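Local coordinates for succinoglycan biosynthesis protein (Bacillus cereus ATCC 14579, PDB 2QGM), which is of unproven function but, as an erythromycin esterase-like protein, is probably a hydrolase and may act in succinoglycan biosynthesis, at residues S44-A49 against V381-F386; L170-L175 against I263-T268; A196-N201 against E231-L236; T343-F348 against I436-P441; S373-L378 against P406-G411. All coordinates share one frame; numbering follows the deposited sequence.

How the contacts relate
Contacts 1, 4 and 5 cluster on one side of the chain's centre, and contacts 2 and 3 lie on the opposite side. Contact 1 is about 17 Å from contact 4, centre to centre, and Arg437 NH2 and N of contact 4 probably hydrogen-bond to Val381 O and Lys384 O. Contacts 4 and 5 lie closest, centres about 11 Å apart, joined by a hydrogen bond between Thr344 OG1 and Asn375 O. Contacts 1, 2 and 4 all reach the eight-stranded mixed sheet. Contact 2 lies at 166-171, one of its two edge strands, with its centre about 41 Å from that of contact 1. Contact 3 is purely helical and packs beside contact 2 through Glu264 on Glu231 and Ala234.

Contact 1. Residues S44-A49 against V381-F386; sequences SIQSQA and VPYKMF
Apolar packing and the Gln46 side chain laid over Pro382 share this contact between the end of helix 37-48 and the loop that leads into strand 385-389. Ile45 CG2 lies anti to the backbone N (chi1 of CG1 -55°). Ile45 CG2 meets Val381 CG2 at 4.1 Å, the two side chains crossing at about a right angle. The other Val381 branch, CG1, rests on the backbone of the helix, 3.9 Å from Gln46 CA. Ala49 CB sits against the Phe386 ring, 3.6 Å from Phe386 CD2. Phe386 holds its ring in the crowded position between backbone N and carbonyl carbon (chi1 57°), and Ile45 CG2 also borders it.

Gln46 has CG anti to its backbone N and an extended chain. The Gln46 side chain crosses Pro382 at about a right angle. Gln46 OE1 lies 3.1 Å from Pro382 CG. Gln46 O lies near the plane of the Tyr383 ring, at its edge, 3.7 Å from Tyr383 CE2.

Helix 395-402 covers Ile45 through Ala397 and Trp400, and Phe386 pairs with His435 in the sheet. Here the helix is held by van der Waals packing, apolar inside and with the Gln46 chain against Pro382 at the more exposed side.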
# COMPACT_ATOMS: atom_id res chain seq x y z
N SER A 44 -0.99 -2.34 31.08
CA SER A 44 0.37 -2.18 30.59
C SER A 44 0.39 -1.49 29.22
O SER A 44 1.25 -0.65 28.96
CB SER A 44 1.05 -3.56 30.49
OG SER A 44 2.44 -3.44 30.23
N ILE A 45 -0.56 -1.84 28.37
CA ILE A 45 -0.64 -1.25 27.04
C ILE A 45 -1.09 0.21 27.17
O ILE A 45 -0.51 1.11 26.56
CB ILE A 45 -1.66 -2.00 26.15
CG1 ILE A 45 -1.30 -3.49 26.10
CG2 ILE A 45 -1.68 -1.40 24.75
CD1 ILE A 45 -2.37 -4.37 25.45
N GLN A 46 -2.13 0.42 27.96
CA GLN A 46 -2.66 1.76 28.20
C GLN A 46 -1.56 2.73 28.67
O GLN A 46 -1.47 3.86 28.19
CB GLN A 46 -3.75 1.69 29.28
CG GLN A 46 -4.29 3.03 29.75
CD GLN A 46 -5.06 2.88 31.05
OE1 GLN A 46 -5.69 1.86 31.29
NE2 GLN A 46 -5.01 3.90 31.90
N SER A 47 -0.74 2.26 29.60
CA SER A 47 0.34 3.07 30.15
C SER A 47 1.44 3.40 29.14
O SER A 47 2.12 4.41 29.25
CB SER A 47 0.95 2.37 31.36
OG SER A 47 2.05 3.10 31.87
N GLN A 48 1.60 2.54 28.15
CA GLN A 48 2.65 2.74 27.16
C GLN A 48 2.15 3.26 25.82
O GLN A 48 2.95 3.54 24.92
CB GLN A 48 3.42 1.43 26.98
CG GLN A 48 4.12 1.00 28.27
CD GLN A 48 4.79 -0.35 28.16
OE1 GLN A 48 4.23 -1.38 28.54
NE2 GLN A 48 6.01 -0.36 27.63
N ALA A 49 0.83 3.42 25.69
CA ALA A 49 0.24 3.92 24.45
C ALA A 49 0.23 5.45 24.40
O ALA A 49 0.29 6.11 25.44
CB ALA A 49 -1.20 3.37 24.31
N VAL A 381 -8.49 -1.11 26.04
CA VAL A 381 -7.70 0.03 26.45
C VAL A 381 -8.59 1.26 26.47
O VAL A 381 -9.33 1.52 25.51
CB VAL A 381 -6.55 0.26 25.47
CG1 VAL A 381 -5.77 1.50 25.86
CG2 VAL A 381 -5.65 -0.97 25.46
N PRO A 382 -8.54 2.05 27.56
CA PRO A 382 -9.37 3.25 27.68
C PRO A 382 -9.06 4.44 26.78
O PRO A 382 -9.17 5.58 27.21
CB PRO A 382 -9.29 3.58 29.17
CG PRO A 382 -7.93 3.16 29.54
CD PRO A 382 -7.79 1.81 28.82
N TYR A 383 -8.68 4.16 25.54
CA TYR A 383 -8.42 5.21 24.55
C TYR A 383 -9.17 4.78 23.30
O TYR A 383 -9.02 3.63 22.88
CB TYR A 383 -6.94 5.33 24.20
CG TYR A 383 -6.07 5.95 25.27
CD1 TYR A 383 -6.46 7.11 25.93
CD2 TYR A 383 -4.83 5.41 25.58
CE1 TYR A 383 -5.63 7.72 26.87
CE2 TYR A 383 -4.00 5.99 26.52
CZ TYR A 383 -4.40 7.15 27.16
OH TYR A 383 -3.56 7.73 28.08
N LYS A 384 -9.97 5.67 22.73
CA LYS A 384 -10.71 5.34 21.52
C LYS A 384 -9.76 5.15 20.34
O LYS A 384 -10.03 4.36 19.44
CB LYS A 384 -11.72 6.44 21.21
CG LYS A 384 -12.95 6.43 22.11
CD LYS A 384 -13.71 7.74 21.99
CE LYS A 384 -15.05 7.68 22.69
NZ LYS A 384 -14.92 7.16 24.08
N MSE A 385 -8.65 5.89 20.34
CA MSE A 385 -7.65 5.79 19.28
C MSE A 385 -6.27 6.03 19.87
O MSE A 385 -6.09 6.91 20.71
CB MSE A 385 -7.90 6.83 18.20
CG MSE A 385 -9.27 6.78 17.60
SE MSE A 385 -9.41 8.21 16.35
CE MSE A 385 -9.71 9.67 17.55
N PHE A 386 -5.29 5.27 19.42
CA PHE A 386 -3.95 5.45 19.93
C PHE A 386 -2.86 4.79 19.09
O PHE A 386 -3.14 3.92 18.26
CB PHE A 386 -3.85 4.92 21.36
CG PHE A 386 -4.24 3.48 21.51
CD1 PHE A 386 -5.58 3.12 21.67
CD2 PHE A 386 -3.27 2.48 21.53
CE1 PHE A 386 -5.95 1.78 21.84
CE2 PHE A 386 -3.62 1.14 21.71
CZ PHE A 386 -4.97 0.79 21.86

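Contact 2. Residues L170-L175 against I263-T268; sequences LDLKAL and IEKFTT
Leu175 overlaps one face of the Phe266 ring. Its CG stands over that face, offset toward the rim, 4.1 Å from the ring centroid, a CH-pi contact. Leu175 CG is anti to its carbonyl carbon (chi1 -67°), and the two side chains slide past each other in opposite directions. The Leu175 CD1 branch reaches back to the root of the ring, 3.6 Å from Phe266 CG. Leu175 CD1 also lies 4.0 Å from Ile263 CG1, one helical turn away.

Phe266 has CG anti to its backbone N (chi1 -178°). This sends the ring out from helix 253-269 toward the loop after strand 166-171. The ring edge faces the backbone there: Leu172 O lies near the ring plane, 3.2 Å from Phe266 CD2. Leu172 itself points at the helix, and Leu172 CD1 is 3.5 Å from Lys265 CB. The Lys265 chain then leads away from the loop.

Asp171 OD1 accepts from Leu172 N at 2.8 Å through its anti lone pair, and also bonds His282 NE2. Tyr215 meets Phe266 edge-to-face, so the ring is gripped by aromatic as well as aliphatic neighbours. The contact joins the end of an outermost sheet strand to a helix by burial of apolar groups. The ring's weakly positive C-H edge beside Leu172 O probably adds a small electrostatic attraction.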
# COMPACT_ATOMS: atom_id res chain seq x y z
N LEU A 170 2.07 1.23 -7.39
CA LEU A 170 2.93 0.05 -7.23
C LEU A 170 2.48 -1.23 -7.91
O LEU A 170 3.32 -2.04 -8.32
CB LEU A 170 3.08 -0.28 -5.74
CG LEU A 170 3.63 0.76 -4.77
CD1 LEU A 170 3.43 0.24 -3.35
CD2 LEU A 170 5.09 1.02 -5.06
N ASP A 171 1.17 -1.41 -7.99
CA ASP A 171 0.58 -2.64 -8.53
C ASP A 171 0.63 -2.92 -10.02
O ASP A 171 0.85 -2.03 -10.85
CB ASP A 171 -0.88 -2.76 -8.06
CG ASP A 171 -1.17 -4.11 -7.41
OD1 ASP A 171 -0.58 -5.12 -7.84
OD2 ASP A 171 -2.01 -4.16 -6.48
N LEU A 172 0.41 -4.19 -10.32
CA LEU A 172 0.45 -4.72 -11.68
C LEU A 172 -0.73 -5.66 -11.95
O LEU A 172 -0.54 -6.73 -12.53
CB LEU A 172 1.76 -5.48 -11.89
CG LEU A 172 3.08 -4.71 -11.85
CD1 LEU A 172 4.27 -5.67 -11.91
CD2 LEU A 172 3.12 -3.75 -13.02
N LYS A 173 -1.93 -5.28 -11.54
CA LYS A 173 -3.08 -6.14 -11.78
C LYS A 173 -3.66 -5.91 -13.17
O LYS A 173 -4.56 -6.62 -13.61
CB LYS A 173 -4.15 -5.91 -10.71
CG LYS A 173 -3.65 -6.23 -9.31
CD LYS A 173 -4.76 -6.21 -8.29
CE LYS A 173 -5.39 -4.84 -8.20
NZ LYS A 173 -6.38 -4.78 -7.09
N ALA A 174 -3.10 -4.92 -13.88
CA ALA A 174 -3.51 -4.58 -15.23
C ALA A 174 -2.56 -3.53 -15.81
O ALA A 174 -1.92 -2.78 -15.08
CB ALA A 174 -4.94 -4.02 -15.22
N LEU A 175 -2.46 -3.50 -17.14
CA LEU A 175 -1.64 -2.50 -17.81
C LEU A 175 -2.57 -1.79 -18.78
O LEU A 175 -3.05 -2.39 -19.73
CB LEU A 175 -0.49 -3.16 -18.58
CG LEU A 175 0.60 -3.85 -17.76
CD1 LEU A 175 1.53 -4.59 -18.71
CD2 LEU A 175 1.35 -2.83 -16.93
N ILE A 263 5.97 -3.10 -17.52
CA ILE A 263 5.38 -3.98 -18.52
C ILE A 263 6.15 -5.30 -18.52
O ILE A 263 5.55 -6.38 -18.63
CB ILE A 263 5.39 -3.30 -19.90
CG1 ILE A 263 4.41 -2.12 -19.87
CG2 ILE A 263 5.03 -4.30 -20.99
CD1 ILE A 263 4.50 -1.17 -21.05
N GLU A 264 7.47 -5.23 -18.40
CA GLU A 264 8.28 -6.45 -18.35
C GLU A 264 7.90 -7.23 -17.10
O GLU A 264 7.69 -8.44 -17.15
CB GLU A 264 9.78 -6.13 -18.31
CG GLU A 264 10.66 -7.38 -18.33
CD GLU A 264 12.14 -7.06 -18.16
OE1 GLU A 264 12.60 -6.07 -18.76
OE2 GLU A 264 12.84 -7.80 -17.44
N LYS A 265 7.82 -6.54 -15.96
CA LYS A 265 7.46 -7.18 -14.70
C LYS A 265 6.12 -7.91 -14.83
O LYS A 265 5.99 -9.05 -14.39
CB LYS A 265 7.35 -6.14 -13.57
CG LYS A 265 8.68 -5.54 -13.13
CD LYS A 265 8.47 -4.58 -11.96
CE LYS A 265 9.79 -4.01 -11.44
NZ LYS A 265 10.51 -3.20 -12.45
N PHE A 266 5.13 -7.26 -15.42
CA PHE A 266 3.82 -7.86 -15.59
C PHE A 266 3.88 -9.18 -16.38
O PHE A 266 3.29 -10.19 -15.97
CB PHE A 266 2.88 -6.85 -16.28
CG PHE A 266 1.47 -7.35 -16.47
CD1 PHE A 266 1.11 -8.06 -17.61
CD2 PHE A 266 0.49 -7.09 -15.51
CE1 PHE A 266 -0.21 -8.49 -17.80
CE2 PHE A 266 -0.82 -7.52 -15.69
CZ PHE A 266 -1.17 -8.22 -16.84
N THR A 267 4.60 -9.19 -17.50
CA THR A 267 4.72 -10.39 -18.33
C THR A 267 5.59 -11.47 -17.68
O THR A 267 5.48 -12.65 -18.02
CB THR A 267 5.32 -10.05 -19.71
OG1 THR A 267 6.65 -9.54 -19.55
CG2 THR A 267 4.46 -9.00 -20.42
N THR A 268 6.44 -11.07 -16.74
CA THR A 268 7.32 -12.01 -16.05
C THR A 268 6.58 -12.66 -14.89
O THR A 268 6.72 -13.86 -14.63
CB THR A 268 8.59 -11.31 -15.51
OG1 THR A 268 9.29 -10.69 -16.60
CG2 THR A 268 9.50 -12.31 -14.82

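Contact 3. Residues A196-N201 against E231-L236; sequences AEVEEN and ERVARL
Two helices pack here as a near-antiparallel pair, with axes 9.7 Å apart and N-to-C directions at 150°. At the centre Val198 CG1 meets Val233 CG1 at 3.8 Å. Both methyls are anti to their own backbone N, and the side chains cross at about a right angle. Beside them Val233 CG2 touches Asn201 CB at 3.6 Å. Leu236 closes the other end, where Leu236 CD1 lies 4.0 Å from Glu197 CD.

Around the apolar group of Val198, Val233 and Leu236 lie longer side chains. Arg232 bends at chi3 (-41°). The Arg232 and Asn201 side chains cross at about a right angle, with the amide and guanidinium planes 39° apart. Glu197 is extended, its carboxylate plane nearly parallel to the guanidinium of Arg232. Glu197 OE2 reaches the aliphatic part of Arg232, 3.5 Å from Arg232 CD. Opposite charges so close probably attract, although the charged atoms do not touch.

Helix 177-190 backs the pair through Ile184 and Val187 on Val198. Within helix 220-236, Arg235 NH2 makes a salt bridge to Glu231 OE2 at 3.6 Å.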
# COMPACT_ATOMS: atom_id res chain seq x y z
N ALA A 196 9.52 1.89 -34.71
CA ALA A 196 9.02 0.73 -35.43
C ALA A 196 9.13 -0.53 -34.59
O ALA A 196 8.16 -1.28 -34.44
CB ALA A 196 9.79 0.55 -36.74
N GLU A 197 10.31 -0.77 -34.04
CA GLU A 197 10.55 -1.95 -33.24
C GLU A 197 9.74 -1.97 -31.95
O GLU A 197 9.20 -3.01 -31.57
CB GLU A 197 12.05 -2.07 -32.92
CG GLU A 197 12.40 -3.23 -32.00
CD GLU A 197 13.89 -3.50 -31.96
OE1 GLU A 197 14.67 -2.56 -32.20
OE2 GLU A 197 14.28 -4.66 -31.69
N VAL A 198 9.66 -0.83 -31.27
CA VAL A 198 8.91 -0.78 -30.03
C VAL A 198 7.42 -1.05 -30.25
O VAL A 198 6.83 -1.87 -29.55
CB VAL A 198 9.07 0.59 -29.33
CG1 VAL A 198 8.23 0.63 -28.05
CG2 VAL A 198 10.54 0.83 -29.00
N GLU A 199 6.82 -0.38 -31.22
CA GLU A 199 5.40 -0.57 -31.51
C GLU A 199 5.10 -2.01 -31.90
O GLU A 199 4.06 -2.56 -31.55
CB GLU A 199 4.95 0.38 -32.62
CG GLU A 199 4.95 1.83 -32.17
CD GLU A 199 4.33 2.75 -33.19
OE1 GLU A 199 4.93 2.95 -34.27
OE2 GLU A 199 3.23 3.28 -32.91
N GLU A 200 6.03 -2.63 -32.63
CA GLU A 200 5.87 -4.01 -33.05
C GLU A 200 5.85 -4.92 -31.83
O GLU A 200 5.02 -5.83 -31.73
CB GLU A 200 7.01 -4.42 -33.98
CG GLU A 200 6.96 -5.88 -34.39
CD GLU A 200 5.77 -6.20 -35.28
OE1 GLU A 200 5.76 -5.71 -36.43
OE2 GLU A 200 4.85 -6.91 -34.83
N ASN A 201 6.77 -4.69 -30.90
CA ASN A 201 6.84 -5.52 -29.70
C ASN A 201 5.65 -5.38 -28.76
O ASN A 201 5.36 -6.32 -28.01
CB ASN A 201 8.12 -5.23 -28.92
CG ASN A 201 9.33 -5.90 -29.54
OD1 ASN A 201 10.09 -5.28 -30.28
ND2 ASN A 201 9.50 -7.18 -29.25
N GLU A 231 10.72 -7.57 -22.49
CA GLU A 231 12.09 -7.47 -22.03
C GLU A 231 12.93 -6.73 -23.07
O GLU A 231 13.82 -5.95 -22.72
CB GLU A 231 12.65 -8.87 -21.77
CG GLU A 231 14.13 -8.91 -21.41
CD GLU A 231 14.54 -10.24 -20.81
OE1 GLU A 231 13.90 -11.27 -21.13
OE2 GLU A 231 15.52 -10.26 -20.03
N ARG A 232 12.62 -6.97 -24.34
CA ARG A 232 13.32 -6.36 -25.47
C ARG A 232 13.22 -4.84 -25.41
O ARG A 232 14.23 -4.13 -25.50
CB ARG A 232 12.73 -6.86 -26.79
CG ARG A 232 13.53 -6.47 -28.02
CD ARG A 232 12.75 -6.75 -29.30
NE ARG A 232 12.03 -8.02 -29.24
CZ ARG A 232 12.61 -9.21 -29.10
NH1 ARG A 232 13.93 -9.31 -29.01
NH2 ARG A 232 11.87 -10.31 -29.04
N VAL A 233 12.01 -4.33 -25.26
CA VAL A 233 11.80 -2.89 -25.19
C VAL A 233 12.44 -2.26 -23.95
O VAL A 233 12.99 -1.16 -24.03
CB VAL A 233 10.31 -2.53 -25.21
CG1 VAL A 233 10.13 -1.02 -25.19
CG2 VAL A 233 9.66 -3.13 -26.44
N ALA A 234 12.35 -2.94 -22.81
CA ALA A 234 12.94 -2.40 -21.58
C ALA A 234 14.45 -2.26 -21.78
O ALA A 234 15.04 -1.27 -21.36
CB ALA A 234 12.65 -3.32 -20.39
N ARG A 235 15.05 -3.25 -22.44
CA ARG A 235 16.49 -3.21 -22.71
C ARG A 235 16.82 -1.99 -23.55
O ARG A 235 17.76 -1.25 -23.25
CB ARG A 235 16.91 -4.47 -23.47
CG ARG A 235 16.82 -5.76 -22.68
CD ARG A 235 17.93 -5.87 -21.65
NE ARG A 235 17.90 -7.14 -20.94
CZ ARG A 235 18.79 -7.51 -20.01
NH1 ARG A 235 19.78 -6.70 -19.69
NH2 ARG A 235 18.67 -8.69 -19.41
N LEU A 236 16.04 -1.79 -24.59
CA LEU A 236 16.23 -0.67 -25.52
C LEU A 236 16.18 0.69 -24.84
O LEU A 236 16.75 1.66 -25.34
CB LEU A 236 15.15 -0.73 -26.61
CG LEU A 236 15.16 -1.92 -27.56
CD1 LEU A 236 13.83 -1.99 -28.29
CD2 LEU A 236 16.31 -1.81 -28.54

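Contact 4. Residues T343-F348 against I436-P441; sequences TTEGNF and IRKTSP
Thr343 holds OG1 anti to its backbone N (chi1 -175°), and Thr439 holds OG1 in the crowded position between N and carbonyl carbon (chi1 46°). The two side chains therefore meet tip to tip, with their OG1 atoms 2.9 Å apart. Thr343 OG1 donates to Ile436 O at 2.7 Å, nearly along the C=O axis.

The chains run parallel. Both turn a corner, at Glu345 and at Arg437-Lys438. There Arg437 O takes two N-H groups: Thr344 N at 3.0 Å on a lone pair, and Glu345 N at 3.1 Å nearly along the C=O axis. Thr439 N returns a straight bond to Glu345 O at 3.0 Å. Glu345 and Lys438 lie side by side. One water links Thr439 OG1 to Asn347 O, and Pro441 CG packs on Asn347 CB at 3.6 Å.

Arg437 NH2 bonds Val381 O, and Thr344 OG1 bonds Asn375 O of helix 374-380. Helix 87-104 touches Ile436 and Thr439, while strand 346-350 pairs onward with strand 363-366.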
# COMPACT_ATOMS: atom_id res chain seq x y z
N THR A 343 -8.40 -2.35 14.38
CA THR A 343 -9.70 -1.86 14.78
C THR A 343 -10.39 -2.98 15.54
O THR A 343 -10.06 -4.15 15.37
CB THR A 343 -10.55 -1.41 13.57
OG1 THR A 343 -11.77 -0.83 14.05
CG2 THR A 343 -10.87 -2.59 12.67
N THR A 344 -11.35 -2.63 16.38
CA THR A 344 -12.05 -3.63 17.18
C THR A 344 -13.41 -4.08 16.66
O THR A 344 -13.65 -5.27 16.48
CB THR A 344 -12.22 -3.13 18.63
OG1 THR A 344 -10.93 -2.92 19.21
CG2 THR A 344 -12.98 -4.16 19.46
N GLU A 345 -14.30 -3.12 16.42
CA GLU A 345 -15.65 -3.44 15.98
C GLU A 345 -16.23 -2.41 15.01
O GLU A 345 -15.72 -1.30 14.87
CB GLU A 345 -16.56 -3.55 17.21
CG GLU A 345 -16.44 -2.34 18.15
CD GLU A 345 -17.35 -2.45 19.37
OE1 GLU A 345 -18.59 -2.43 19.19
OE2 GLU A 345 -16.82 -2.53 20.50
N GLY A 346 -17.32 -2.79 14.36
CA GLY A 346 -17.97 -1.90 13.42
C GLY A 346 -18.31 -2.57 12.11
O GLY A 346 -18.11 -3.77 11.94
N ASN A 347 -18.84 -1.78 11.18
CA ASN A 347 -19.21 -2.26 9.85
C ASN A 347 -18.20 -1.73 8.84
O ASN A 347 -17.56 -0.70 9.08
CB ASN A 347 -20.60 -1.75 9.47
CG ASN A 347 -21.71 -2.42 10.26
OD1 ASN A 347 -22.84 -1.93 10.31
ND2 ASN A 347 -21.40 -3.56 10.85
N PHE A 348 -18.05 -2.41 7.72
CA PHE A 348 -17.11 -1.98 6.71
C PHE A 348 -17.65 -2.25 5.32
O PHE A 348 -18.57 -3.04 5.14
CB PHE A 348 -15.78 -2.71 6.90
CG PHE A 348 -15.90 -4.20 6.84
CD1 PHE A 348 -15.91 -4.87 5.62
CD2 PHE A 348 -16.06 -4.93 8.01
CE1 PHE A 348 -16.08 -6.26 5.58
CE2 PHE A 348 -16.22 -6.31 7.97
CZ PHE A 348 -16.23 -6.97 6.75
N ILE A 436 -7.97 2.09 16.16
CA ILE A 436 -9.21 2.86 16.12
C ILE A 436 -10.27 1.85 16.57
O ILE A 436 -10.70 1.00 15.80
CB ILE A 436 -9.57 3.35 14.70
CG1 ILE A 436 -8.47 4.27 14.17
CG2 ILE A 436 -10.92 4.09 14.73
CD1 ILE A 436 -8.75 4.87 12.79
N ARG A 437 -10.67 1.94 17.84
CA ARG A 437 -11.64 0.99 18.38
C ARG A 437 -12.87 0.77 17.50
O ARG A 437 -13.11 -0.34 17.03
CB ARG A 437 -12.10 1.45 19.77
CG ARG A 437 -12.98 0.45 20.48
CD ARG A 437 -13.56 1.06 21.75
NE ARG A 437 -12.52 1.41 22.71
CZ ARG A 437 -12.71 2.23 23.74
NH1 ARG A 437 -13.90 2.78 23.93
NH2 ARG A 437 -11.72 2.48 24.58
N LYS A 438 -13.66 1.82 17.29
CA LYS A 438 -14.86 1.69 16.47
C LYS A 438 -14.70 2.30 15.09
O LYS A 438 -14.25 3.44 14.95
CB LYS A 438 -16.07 2.31 17.18
CG LYS A 438 -16.50 1.58 18.45
CD LYS A 438 -17.81 2.15 19.01
CE LYS A 438 -18.25 1.39 20.26
NZ LYS A 438 -19.58 1.84 20.76
N THR A 439 -15.07 1.54 14.08
CA THR A 439 -14.99 2.02 12.71
C THR A 439 -16.32 1.81 11.97
O THR A 439 -17.18 1.05 12.42
CB THR A 439 -13.84 1.33 11.95
OG1 THR A 439 -13.85 -0.08 12.20
CG2 THR A 439 -12.50 1.91 12.41
N SER A 440 -16.48 2.50 10.85
CA SER A 440 -17.70 2.40 10.06
C SER A 440 -17.35 2.33 8.57
O SER A 440 -16.21 2.54 8.19
CB SER A 440 -18.60 3.61 10.34
OG SER A 440 -17.97 4.84 10.01
N PRO A 441 -18.35 2.04 7.72
CA PRO A 441 -18.12 1.93 6.27
C PRO A 441 -17.63 3.18 5.55
O PRO A 441 -18.07 4.31 5.81
CB PRO A 441 -19.47 1.48 5.74
CG PRO A 441 -20.05 0.69 6.88
CD PRO A 441 -19.70 1.58 8.06
O HOH W 1 -14.84 -1.07 9.59

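Contact 5. Residues S373-L378 against P406-G411; sequences SFNYTL and PLLSIG
Ser373 holds OG in the crowded position between its backbone N and carbonyl carbon (chi1 68°). This turns the hydroxyl back over the first turn of helix 374-380, where it is the N-cap. Ser373 OG accepts from Tyr376 N at 3.2 Å and is also bonded to Asp370 O. Ser373 CB lies 3.1 Å from Pro406 O.

That same carbonyl is the polar centre of the contact. Phe374 N donates to Pro406 O at 3.0 Å, nearly along the C=O axis. An N-H of the first helical turn is thus satisfied by strand 404-408, and the helix N-terminus would add to the attraction for this oxygen.

Phe374 has CG anti to its carbonyl carbon (chi1 -68°). The ring passes obliquely by Leu407, with Phe374 CD2 4.0 Å from Leu407 CD1. Leu407 CG is anti to its backbone N (chi1 176°), which carries CD1 toward both Phe374 and Asn375. Asn375 has CG anti to its carbonyl carbon, and the Asn375 side chain crosses that of Leu408 at about a right angle. Asn375 CG is 3.6 Å from Leu408 CB.

Helix and strand axes run at 78° and approach to 7.8 Å. Trp400 meets the Phe374 ring edge-to-face. Strand 421-425 pairs with strand 404-408, and its Tyr421 touches Ser373 and Leu408. Strand 336-344 lies against Asn375 and Leu378.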
# COMPACT_ATOMS: atom_id res chain seq x y z
N SER A 373 -8.35 -12.28 20.23
CA SER A 373 -7.54 -11.47 19.32
C SER A 373 -6.86 -10.24 19.92
O SER A 373 -7.30 -9.70 20.95
CB SER A 373 -8.39 -11.02 18.13
OG SER A 373 -9.38 -10.09 18.54
N PHE A 374 -5.79 -9.79 19.27
CA PHE A 374 -5.08 -8.59 19.71
C PHE A 374 -6.09 -7.45 19.64
O PHE A 374 -6.10 -6.55 20.47
CB PHE A 374 -3.92 -8.27 18.76
CG PHE A 374 -2.81 -9.27 18.80
CD1 PHE A 374 -1.94 -9.33 19.89
CD2 PHE A 374 -2.60 -10.14 17.73
CE1 PHE A 374 -0.89 -10.24 19.91
CE2 PHE A 374 -1.56 -11.06 17.75
CZ PHE A 374 -0.70 -11.11 18.84
N ASN A 375 -6.95 -7.52 18.62
CA ASN A 375 -7.96 -6.50 18.36
C ASN A 375 -8.93 -6.24 19.50
O ASN A 375 -9.21 -5.09 19.83
CB ASN A 375 -8.73 -6.87 17.10
CG ASN A 375 -7.83 -6.91 15.88
OD1 ASN A 375 -7.65 -5.90 15.19
ND2 ASN A 375 -7.24 -8.06 15.62
N TYR A 376 -9.46 -7.29 20.10
CA TYR A 376 -10.40 -7.08 21.18
C TYR A 376 -9.71 -6.61 22.46
O TYR A 376 -10.30 -5.88 23.24
CB TYR A 376 -11.25 -8.33 21.39
CG TYR A 376 -12.52 -8.22 20.57
CD1 TYR A 376 -13.61 -7.51 21.05
CD2 TYR A 376 -12.58 -8.72 19.27
CE1 TYR A 376 -14.73 -7.28 20.26
CE2 TYR A 376 -13.70 -8.50 18.47
CZ TYR A 376 -14.77 -7.77 18.97
OH TYR A 376 -15.86 -7.50 18.18
N THR A 377 -8.46 -7.02 22.65
CA THR A 377 -7.72 -6.59 23.83
C THR A 377 -7.43 -5.10 23.67
O THR A 377 -7.49 -4.34 24.64
CB THR A 377 -6.38 -7.36 23.97
OG1 THR A 377 -6.64 -8.76 24.17
CG2 THR A 377 -5.59 -6.83 25.16
N LEU A 378 -7.11 -4.68 22.45
CA LEU A 378 -6.83 -3.28 22.18
C LEU A 378 -8.07 -2.43 22.43
O LEU A 378 -7.98 -1.27 22.83
CB LEU A 378 -6.35 -3.10 20.73
CG LEU A 378 -4.95 -3.60 20.38
CD1 LEU A 378 -4.73 -3.50 18.87
CD2 LEU A 378 -3.90 -2.78 21.13
N PRO A 406 -4.94 -14.43 17.81
CA PRO A 406 -5.66 -14.13 16.57
C PRO A 406 -5.51 -12.66 16.18
O PRO A 406 -5.56 -11.78 17.04
CB PRO A 406 -7.10 -14.48 16.91
CG PRO A 406 -6.95 -15.58 17.93
CD PRO A 406 -5.84 -15.04 18.80
N LEU A 407 -5.30 -12.41 14.89
CA LEU A 407 -5.16 -11.05 14.39
C LEU A 407 -6.17 -10.90 13.27
O LEU A 407 -6.21 -11.70 12.34
CB LEU A 407 -3.75 -10.79 13.85
CG LEU A 407 -3.53 -9.41 13.22
CD1 LEU A 407 -3.58 -8.33 14.29
CD2 LEU A 407 -2.19 -9.37 12.52
N LEU A 408 -6.98 -9.85 13.36
CA LEU A 408 -8.00 -9.59 12.36
C LEU A 408 -7.38 -9.13 11.05
O LEU A 408 -6.41 -8.37 11.07
CB LEU A 408 -8.95 -8.51 12.85
CG LEU A 408 -9.96 -8.03 11.80
CD1 LEU A 408 -10.98 -9.14 11.56
CD2 LEU A 408 -10.64 -6.74 12.28
N SER A 409 -7.93 -9.58 9.93
CA SER A 409 -7.44 -9.18 8.62
C SER A 409 -8.56 -9.44 7.61
O SER A 409 -8.93 -10.59 7.36
CB SER A 409 -6.19 -9.97 8.25
OG SER A 409 -5.50 -9.35 7.18
N ILE A 410 -9.10 -8.36 7.05
CA ILE A 410 -10.20 -8.46 6.10
C ILE A 410 -9.83 -7.83 4.76
O ILE A 410 -9.42 -6.66 4.70
CB ILE A 410 -11.46 -7.74 6.63
CG1 ILE A 410 -11.85 -8.32 8.00
CG2 ILE A 410 -12.61 -7.92 5.63
CD1 ILE A 410 -13.01 -7.59 8.66
N GLY A 411 -9.98 -8.60 3.69
CA GLY A 411 -9.67 -8.10 2.37
C GLY A 411 -10.85 -7.42 1.70
O GLY A 411 -11.79 -6.98 2.37